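Local coordinates for exotoxin 5 (Staphylococcus aureus subsp. aureus COL, PDB 3R2I), which is a superantigen-like exotoxin of unknown function, probably secreted, built from an OB-fold domain and a beta-grasp domain, at residues D186-R190 against I221-L227; F72-I77 against Q94-F99. All coordinates share one frame; numbering follows the deposited sequence.

Interaction 1. Residues D186-R190 against I221-L227; sequences DFKIR and IDLSEKL
Arg190 reaches from helix 182-197 of the beta-grasp domain into the loop that follows edge strand 218-222, and its guanidinium grips the carbonyl of Glu225 end-on. Both terminal nitrogens give to the one oxygen: NH1 lies 2.8 Å from Glu225 O, above the carbonyl plane, whereas NH2, 2.9 Å from Glu225 O, approaches within that plane. The chain of Arg190 is extended from CG to NE, and this carries the group past Leu223, whose CD2 packs 3.9 Å from Arg190 CD. Leu223 CA sits over one face of the guanidinium.

One helical turn earlier, Asp186 joins Glu225 O in fixing the rotation of this group. With CG anti to the backbone N (chi1 173°), its carboxylate is placed so that OD2 accepts from Arg190 NE at 2.7 Å in a salt bridge. NE lies on the syn side but 31° out of the carboxylate plane, while OD2 is in the guanidinium plane; a weak bond from NH2 joins it. Asp186 OD2 also lies 3.3 Å from Ile221 CG2, and Asp186 OD1 lies 3.5 Å from Leu227 CB. Tyr67 OH of helix 57-68 hydrogen-bonds to Asp186 OD1, and Arg190 NH1 has Tyr200 OH as a second partner. The chain reverses in a type I turn from Asp222 to Glu225, where Asp222 OD1 accepts from Ser224 N in an Asx turn and from Ser224 OG on the same face.

Interaction 2. Residues F72-I77 against Q94-F99; sequences FEPTNI and QRNKAF
Phe72 and Phe99 make the aromatic part of this contact, where the loop between helix 57-68 and strand 77-84 packs on the hairpin of strands 87-94 and 97-103 in the OB-fold domain. The rings form an offset edge-to-face pair, centroids 5.9 Å apart and planes at 71°, with the edge of Phe99 turned to the face of Phe72. Phe99 CE1 also touches Phe72 CB at 3.6 Å. A CH-pi contact is added by Pro74, whose CG stands over one face of the Phe99 ring, 4.1 Å from its centroid.

Apolar packing extends outward through Lys97. Its chain bends at chi2 (75°) and sets CE 3.8 Å from Phe72 CE2, the two side chains crossing at about a right angle.

The polar part belongs to Gln94, the first residue of the type I' turn (Gln94 to Lys97) that joins the two strands. Its side chain is extended, with CG anti to the backbone N, and the terminal amide binds the backbone of Thr75 twice: Thr75 N gives to Gln94 OE1 at 2.9 Å, nearly straight at 163°, and Gln94 NE2 gives to Thr75 O at 3.0 Å. Each donor is tilted somewhat from the acceptor's carbonyl plane. Thr75 OG1 is hydrogen-bonded to Asp119 OD1.

A single side-chain carboxamide thus meets both the N-H and the C=O of Thr75, a pairing that backbone groups of a neighbouring strand would otherwise supply, while Phe72 and Pro74 meet Phe99 through nonpolar and ring contacts alone.

Interaction 2 comes first along the chain and is complete before interaction 1 opens, so the two lie in series, one in the OB-fold domain and the other in the beta-grasp domain. Their centres are about 24 Å apart, with interaction 1 nearer the middle of the molecule, and they share no sheet. They nevertheless meet directly: Lys188 NZ, on helix 182-197, forms a 2.8 Å salt bridge with Glu73 OE2, in the loop of residues 72-77. Helix 57-68, which leads into that loop, also packs against interaction 1 through Tyr67. This is consistent with a domain interface held in part by that helix and by the salt bridge, whose Lys188 also pairs with Glu184.

Interaction 1. Residues D186-R190 against I221-L227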
ATOM      1  N   ASP A 186       2.435  -1.916  -2.401  1.00 18.51           N
ATOM      2  CA  ASP A 186       1.718  -3.164  -2.587  1.00 18.64           C
ATOM      3  C   ASP A 186       0.369  -2.934  -3.278  1.00 18.25           C
ATOM      4  O   ASP A 186      -0.001  -3.622  -4.230  1.00 17.71           O
ATOM      5  CB  ASP A 186       1.483  -3.787  -1.217  1.00 19.60           C
ATOM      6  CG  ASP A 186       0.570  -5.035  -1.253  1.00 20.15           C
ATOM      7  OD1 ASP A 186      -0.543  -4.947  -0.657  1.00 17.79           O
ATOM      8  OD2 ASP A 186       0.967  -6.081  -1.829  1.00 15.56           O
ATOM      9  N   PHE A 187      -0.363  -1.939  -2.822  1.00 18.70           N
ATOM     10  CA  PHE A 187      -1.676  -1.719  -3.371  1.00 18.79           C
ATOM     11  C   PHE A 187      -1.639  -1.245  -4.810  1.00 18.84           C
ATOM     12  O   PHE A 187      -2.308  -1.801  -5.671  1.00 17.07           O
ATOM     13  CB  PHE A 187      -2.428  -0.689  -2.525  1.00 20.95           C
ATOM     14  CG  PHE A 187      -3.892  -0.641  -2.830  1.00 16.17           C
ATOM     15  CD1 PHE A 187      -4.407   0.284  -3.678  1.00 20.72           C
ATOM     16  CD2 PHE A 187      -4.718  -1.596  -2.339  1.00 17.70           C
ATOM     17  CE1 PHE A 187      -5.762   0.287  -3.970  1.00 18.98           C
ATOM     18  CE2 PHE A 187      -6.043  -1.587  -2.628  1.00 20.14           C
ATOM     19  CZ  PHE A 187      -6.557  -0.633  -3.437  1.00 18.38           C
ATOM     20  N   LYS A 188      -0.830  -0.233  -5.082  1.00 19.42           N
ATOM     21  CA  LYS A 188      -0.794   0.316  -6.430  1.00 20.19           C
ATOM     22  C   LYS A 188      -0.239  -0.665  -7.464  1.00 20.11           C
ATOM     23  O   LYS A 188      -0.727  -0.728  -8.613  1.00 18.51           O
ATOM     24  CB  LYS A 188      -0.047   1.652  -6.447  1.00 20.79           C
ATOM     25  CG  LYS A 188      -0.784   2.758  -5.692  1.00 18.47           C
ATOM     26  CD  LYS A 188       0.017   4.108  -5.689  1.00 19.69           C
ATOM     27  CE  LYS A 188      -0.804   5.247  -5.024  1.00 21.83           C
ATOM     28  NZ  LYS A 188      -0.113   6.592  -4.865  1.00 19.43           N
ATOM     29  N   ILE A 189       0.753  -1.453  -7.061  1.00 18.41           N
ATOM     30  CA  ILE A 189       1.328  -2.414  -7.997  1.00 16.97           C
ATOM     31  C   ILE A 189       0.322  -3.526  -8.291  1.00 18.89           C
ATOM     32  O   ILE A 189       0.126  -3.904  -9.462  1.00 18.04           O
ATOM     33  CB  ILE A 189       2.628  -2.988  -7.473  1.00 18.31           C
ATOM     34  CG1 ILE A 189       3.679  -1.858  -7.390  1.00 17.60           C
ATOM     35  CG2 ILE A 189       3.110  -4.111  -8.405  1.00 13.87           C
ATOM     36  CD1 ILE A 189       4.925  -2.173  -6.537  1.00 15.53           C
ATOM     37  N   ARG A 190      -0.343  -4.040  -7.248  1.00 19.09           N
ATOM     38  CA  ARG A 190      -1.334  -5.081  -7.479  1.00 19.73           C
ATOM     39  C   ARG A 190      -2.500  -4.598  -8.344  1.00 19.53           C
ATOM     40  O   ARG A 190      -2.981  -5.321  -9.226  1.00 21.50           O
ATOM     41  CB  ARG A 190      -1.822  -5.702  -6.174  1.00 20.32           C
ATOM     42  CG  ARG A 190      -0.728  -6.412  -5.373  1.00 19.47           C
ATOM     43  CD  ARG A 190      -1.345  -7.473  -4.477  1.00 23.42           C
ATOM     44  NE  ARG A 190      -0.639  -7.742  -3.230  1.00 22.72           N
ATOM     45  CZ  ARG A 190      -0.835  -8.825  -2.477  1.00 24.28           C
ATOM     46  NH1 ARG A 190      -1.633  -9.829  -2.868  1.00 24.62           N
ATOM     47  NH2 ARG A 190      -0.186  -8.934  -1.346  1.00 22.92           N
ATOM     48  N   ILE A 221       6.760  -9.524  -1.353  1.00 22.75           N
ATOM     49  CA  ILE A 221       5.337  -9.648  -1.165  1.00 21.16           C
ATOM     50  C   ILE A 221       4.837 -10.810  -2.008  1.00 21.46           C
ATOM     51  O   ILE A 221       5.069 -10.846  -3.224  1.00 22.26           O
ATOM     52  CB  ILE A 221       4.643  -8.387  -1.644  1.00 19.30           C
ATOM     53  CG1 ILE A 221       5.120  -7.159  -0.836  1.00 19.16           C
ATOM     54  CG2 ILE A 221       3.095  -8.546  -1.517  1.00 20.90           C
ATOM     55  CD1 ILE A 221       4.694  -5.817  -1.426  1.00 15.05           C
ATOM     56  N   ASP A 222       4.159 -11.755  -1.371  1.00 20.95           N
ATOM     57  CA  ASP A 222       3.616 -12.926  -2.055  1.00 22.50           C
ATOM     58  C   ASP A 222       2.228 -12.548  -2.593  1.00 22.46           C
ATOM     59  O   ASP A 222       1.341 -12.174  -1.815  1.00 24.54           O
ATOM     60  CB  ASP A 222       3.597 -14.064  -1.046  1.00 24.47           C
ATOM     61  CG  ASP A 222       2.945 -15.325  -1.554  1.00 28.88           C
ATOM     62  OD1 ASP A 222       2.444 -15.372  -2.695  1.00 31.54           O
ATOM     63  OD2 ASP A 222       2.917 -16.282  -0.755  1.00 30.41           O
ATOM     64  N   LEU A 223       2.056 -12.603  -3.918  1.00 21.46           N
ATOM     65  CA  LEU A 223       0.781 -12.263  -4.551  1.00 21.55           C
ATOM     66  C   LEU A 223      -0.395 -13.168  -4.213  1.00 24.16           C
ATOM     67  O   LEU A 223      -1.566 -12.753  -4.384  1.00 23.66           O
ATOM     68  CB  LEU A 223       0.927 -12.182  -6.079  1.00 21.63           C
ATOM     69  CG  LEU A 223       1.870 -11.098  -6.622  1.00 21.07           C
ATOM     70  CD1 LEU A 223       2.027 -11.143  -8.126  1.00 16.45           C
ATOM     71  CD2 LEU A 223       1.358  -9.717  -6.155  1.00 17.91           C
ATOM     72  N   SER A 224      -0.112 -14.377  -3.711  1.00 25.34           N
ATOM     73  CA  SER A 224      -1.162 -15.339  -3.389  1.00 27.68           C
ATOM     74  C   SER A 224      -1.900 -15.060  -2.070  1.00 29.19           C
ATOM     75  O   SER A 224      -2.840 -15.754  -1.724  1.00 28.71           O
ATOM     76  CB  SER A 224      -0.578 -16.755  -3.340  1.00 30.35           C
ATOM     77  OG  SER A 224       0.206 -16.918  -2.166  1.00 31.81           O
ATOM     78  N   GLU A 225      -1.456 -14.046  -1.338  1.00 29.89           N
ATOM     79  CA  GLU A 225      -2.075 -13.660  -0.100  1.00 29.95           C
ATOM     80  C   GLU A 225      -2.133 -12.142  -0.024  1.00 26.53           C
ATOM     81  O   GLU A 225      -1.295 -11.449  -0.591  1.00 26.09           O
ATOM     82  CB  GLU A 225      -1.197 -14.055   1.095  1.00 32.53           C
ATOM     83  CG  GLU A 225      -0.927 -15.518   1.350  1.00 40.61           C
ATOM     84  CD  GLU A 225      -0.215 -15.727   2.711  1.00 48.45           C
ATOM     85  OE1 GLU A 225      -0.422 -16.788   3.351  1.00 58.20           O
ATOM     86  OE2 GLU A 225       0.511 -14.808   3.165  1.00 48.82           O
ATOM     87  N   LYS A 226      -3.040 -11.643   0.790  1.00 25.07           N
ATOM     88  CA  LYS A 226      -3.184 -10.212   1.049  1.00 23.26           C
ATOM     89  C   LYS A 226      -2.073  -9.776   1.979  1.00 22.49           C
ATOM     90  O   LYS A 226      -1.685 -10.532   2.883  1.00 20.42           O
ATOM     91  CB  LYS A 226      -4.498 -10.013   1.775  1.00 25.20           C
ATOM     92  CG  LYS A 226      -4.883  -8.577   2.143  1.00 26.75           C
ATOM     93  CD  LYS A 226      -6.281  -8.606   2.791  1.00 25.73           C
ATOM     94  CE  LYS A 226      -6.725  -7.218   3.220  1.00 28.98           C
ATOM     95  NZ  LYS A 226      -8.041  -7.183   3.902  1.00 21.20           N
ATOM     96  N   LEU A 227      -1.577  -8.558   1.812  1.00 20.00           N
ATOM     97  CA  LEU A 227      -0.499  -8.102   2.697  1.00 19.74           C
ATOM     98  C   LEU A 227      -0.986  -8.231   4.156  1.00 19.99           C
ATOM     99  O   LEU A 227      -2.141  -7.946   4.417  1.00 18.92           O
ATOM    100  CB  LEU A 227      -0.143  -6.650   2.387  1.00 18.15           C
ATOM    101  CG  LEU A 227       1.112  -6.067   3.034  1.00 16.97           C
ATOM    102  CD1 LEU A 227       2.340  -6.770   2.484  1.00 11.43           C
ATOM    103  CD2 LEU A 227       1.160  -4.568   2.712  1.00 16.03           C
TER
HETATM  104  O   HOH W   1       1.443 -10.762   0.552  1.00 18.91           O

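Interaction 2. Residues F72-I77 against Q94-F99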
ATOM      1  N   PHE A  72      -7.307   6.368  -1.306  1.00 20.93           N
ATOM      2  CA  PHE A  72      -7.341   7.764  -0.933  1.00 20.96           C
ATOM      3  C   PHE A  72      -5.997   8.143  -0.325  1.00 21.33           C
ATOM      4  O   PHE A  72      -5.342   7.313   0.336  1.00 19.09           O
ATOM      5  CB  PHE A  72      -8.480   8.002   0.074  1.00 20.98           C
ATOM      6  CG  PHE A  72      -9.848   7.563  -0.431  1.00 19.41           C
ATOM      7  CD1 PHE A  72     -10.337   6.293  -0.150  1.00 23.80           C
ATOM      8  CD2 PHE A  72     -10.616   8.397  -1.193  1.00 24.91           C
ATOM      9  CE1 PHE A  72     -11.563   5.865  -0.634  1.00 22.42           C
ATOM     10  CE2 PHE A  72     -11.856   7.981  -1.672  1.00 25.91           C
ATOM     11  CZ  PHE A  72     -12.319   6.711  -1.385  1.00 24.79           C
ATOM     12  N   GLU A  73      -5.616   9.398  -0.545  1.00 21.78           N
ATOM     13  CA  GLU A  73      -4.329   9.956  -0.098  1.00 23.95           C
ATOM     14  C   GLU A  73      -4.438  11.301   0.632  1.00 23.78           C
ATOM     15  O   GLU A  73      -3.863  12.273   0.209  1.00 25.03           O
ATOM     16  CB  GLU A  73      -3.399  10.097  -1.311  1.00 22.81           C
ATOM     17  CG  GLU A  73      -3.072   8.727  -1.907  1.00 26.69           C
ATOM     18  CD  GLU A  73      -2.218   8.773  -3.167  1.00 29.34           C
ATOM     19  OE1 GLU A  73      -1.324   9.644  -3.276  1.00 35.37           O
ATOM     20  OE2 GLU A  73      -2.427   7.894  -4.027  1.00 29.33           O
ATOM     21  N   PRO A  74      -5.190  11.345   1.731  1.00 23.39           N
ATOM     22  CA  PRO A  74      -5.316  12.587   2.462  1.00 24.53           C
ATOM     23  C   PRO A  74      -3.931  12.936   3.010  1.00 25.61           C
ATOM     24  O   PRO A  74      -3.167  12.054   3.389  1.00 23.84           O
ATOM     25  CB  PRO A  74      -6.307  12.230   3.567  1.00 24.30           C
ATOM     26  CG  PRO A  74      -6.181  10.743   3.717  1.00 21.78           C
ATOM     27  CD  PRO A  74      -5.991  10.275   2.339  1.00 22.29           C
ATOM     28  N   THR A  75      -3.637  14.227   3.059  1.00 27.98           N
ATOM     29  CA  THR A  75      -2.314  14.697   3.420  1.00 29.17           C
ATOM     30  C   THR A  75      -2.307  15.772   4.481  1.00 29.07           C
ATOM     31  O   THR A  75      -3.288  16.492   4.676  1.00 29.17           O
ATOM     32  CB  THR A  75      -1.610  15.269   2.141  1.00 31.35           C
ATOM     33  OG1 THR A  75      -0.287  15.725   2.468  1.00 38.65           O
ATOM     34  CG2 THR A  75      -2.401  16.454   1.542  1.00 35.43           C
ATOM     35  N   ASN A  76      -1.162  15.882   5.145  1.00 30.37           N
ATOM     36  CA  ASN A  76      -0.917  16.905   6.169  1.00 31.54           C
ATOM     37  C   ASN A  76      -1.987  16.921   7.226  1.00 30.33           C
ATOM     38  O   ASN A  76      -2.587  17.927   7.497  1.00 31.37           O
ATOM     39  CB  ASN A  76      -0.820  18.284   5.514  1.00 31.56           C
ATOM     40  CG  ASN A  76      -0.266  19.348   6.478  1.00 36.14           C
ATOM     41  OD1 ASN A  76       0.458  19.026   7.429  1.00 31.69           O
ATOM     42  ND2 ASN A  76      -0.582  20.614   6.211  1.00 30.39           N
ATOM     43  N   ILE A  77      -2.166  15.788   7.862  1.00 30.74           N
ATOM     44  CA  ILE A  77      -3.204  15.618   8.844  1.00 31.44           C
ATOM     45  C   ILE A  77      -2.677  15.771  10.248  1.00 33.05           C
ATOM     46  O   ILE A  77      -1.556  15.343  10.553  1.00 33.56           O
ATOM     47  CB  ILE A  77      -3.786  14.217   8.693  1.00 29.66           C
ATOM     48  CG1 ILE A  77      -4.338  14.038   7.270  1.00 30.30           C
ATOM     49  CG2 ILE A  77      -4.898  13.995   9.685  1.00 31.73           C
ATOM     50  CD1 ILE A  77      -4.334  12.610   6.802  1.00 31.84           C
ATOM     51  N   GLN A  94     -11.237  14.927   5.443  1.00 36.12           N
ATOM     52  CA  GLN A  94     -10.539  15.747   4.454  1.00 37.64           C
ATOM     53  C   GLN A  94     -11.284  15.616   3.127  1.00 39.88           C
ATOM     54  O   GLN A  94     -11.660  14.506   2.731  1.00 36.15           O
ATOM     55  CB  GLN A  94      -9.061  15.327   4.320  1.00 35.87           C
ATOM     56  CG  GLN A  94      -8.255  16.236   3.397  1.00 36.51           C
ATOM     57  CD  GLN A  94      -6.747  16.056   3.532  1.00 32.82           C
ATOM     58  OE1 GLN A  94      -6.064  15.739   2.568  1.00 28.52           O
ATOM     59  NE2 GLN A  94      -6.238  16.226   4.735  1.00 28.99           N
ATOM     60  N   ARG A  95     -11.514  16.744   2.456  1.00 44.72           N
ATOM     61  CA  ARG A  95     -12.247  16.751   1.169  1.00 48.70           C
ATOM     62  C   ARG A  95     -13.564  15.944   1.241  1.00 48.30           C
ATOM     63  O   ARG A  95     -13.865  15.141   0.341  1.00 49.10           O
ATOM     64  CB  ARG A  95     -11.350  16.260   0.001  1.00 49.99           C
ATOM     65  CG  ARG A  95     -10.355  17.319  -0.558  1.00 57.10           C
ATOM     66  CD  ARG A  95      -9.617  16.812  -1.829  1.00 64.80           C
ATOM     67  NE  ARG A  95      -8.920  17.891  -2.551  1.00 72.33           N
ATOM     68  CZ  ARG A  95      -8.144  17.727  -3.632  1.00 76.71           C
ATOM     69  NH1 ARG A  95      -7.915  16.515  -4.137  1.00 76.81           N
ATOM     70  NH2 ARG A  95      -7.571  18.783  -4.204  1.00 78.32           N
ATOM     71  N   ASN A  96     -14.335  16.190   2.306  1.00 48.27           N
ATOM     72  CA  ASN A  96     -15.624  15.497   2.613  1.00 48.67           C
ATOM     73  C   ASN A  96     -15.644  14.041   3.045  1.00 45.02           C
ATOM     74  O   ASN A  96     -16.687  13.557   3.520  1.00 46.41           O
ATOM     75  CB  ASN A  96     -16.623  15.522   1.425  1.00 50.76           C
ATOM     76  CG  ASN A  96     -17.674  16.606   1.572  1.00 56.45           C
ATOM     77  OD1 ASN A  96     -17.958  17.075   2.685  1.00 61.44           O
ATOM     78  ND2 ASN A  96     -18.299  16.971   0.458  1.00 61.79           N
ATOM     79  N   LYS A  97     -14.518  13.356   2.899  1.00 39.77           N
ATOM     80  CA  LYS A  97     -14.364  11.986   3.368  1.00 37.14           C
ATOM     81  C   LYS A  97     -13.933  11.890   4.805  1.00 34.05           C
ATOM     82  O   LYS A  97     -13.054  12.626   5.255  1.00 34.44           O
ATOM     83  CB  LYS A  97     -13.357  11.224   2.479  1.00 36.90           C
ATOM     84  CG  LYS A  97     -13.917  10.291   1.389  1.00 44.53           C
ATOM     85  CD  LYS A  97     -14.506  10.916   0.125  1.00 54.08           C
ATOM     86  CE  LYS A  97     -15.063   9.786  -0.807  1.00 59.23           C
ATOM     87  NZ  LYS A  97     -15.581  10.248  -2.143  1.00 62.12           N
ATOM     88  N   ALA A  98     -14.536  10.957   5.536  1.00 31.56           N
ATOM     89  CA  ALA A  98     -14.199  10.718   6.935  1.00 28.66           C
ATOM     90  C   ALA A  98     -13.410   9.425   6.942  1.00 26.07           C
ATOM     91  O   ALA A  98     -13.743   8.458   6.268  1.00 25.67           O
ATOM     92  CB  ALA A  98     -15.435  10.617   7.796  1.00 28.65           C
ATOM     93  N   PHE A  99     -12.318   9.446   7.663  1.00 23.81           N
ATOM     94  CA  PHE A  99     -11.429   8.346   7.721  1.00 23.83           C
ATOM     95  C   PHE A  99     -11.278   7.812   9.152  1.00 23.72           C
ATOM     96  O   PHE A  99     -11.335   8.571  10.106  1.00 24.97           O
ATOM     97  CB  PHE A  99     -10.068   8.834   7.208  1.00 23.71           C
ATOM     98  CG  PHE A  99     -10.065   9.226   5.738  1.00 23.61           C
ATOM     99  CD1 PHE A  99      -9.860   8.270   4.756  1.00 23.67           C
ATOM    100  CD2 PHE A  99     -10.226  10.534   5.347  1.00 25.84           C
ATOM    101  CE1 PHE A  99      -9.816   8.623   3.395  1.00 22.46           C
ATOM    102  CE2 PHE A  99     -10.206  10.884   3.983  1.00 24.48           C
ATOM    103  CZ  PHE A  99     -10.004   9.919   3.019  1.00 21.44           C
TER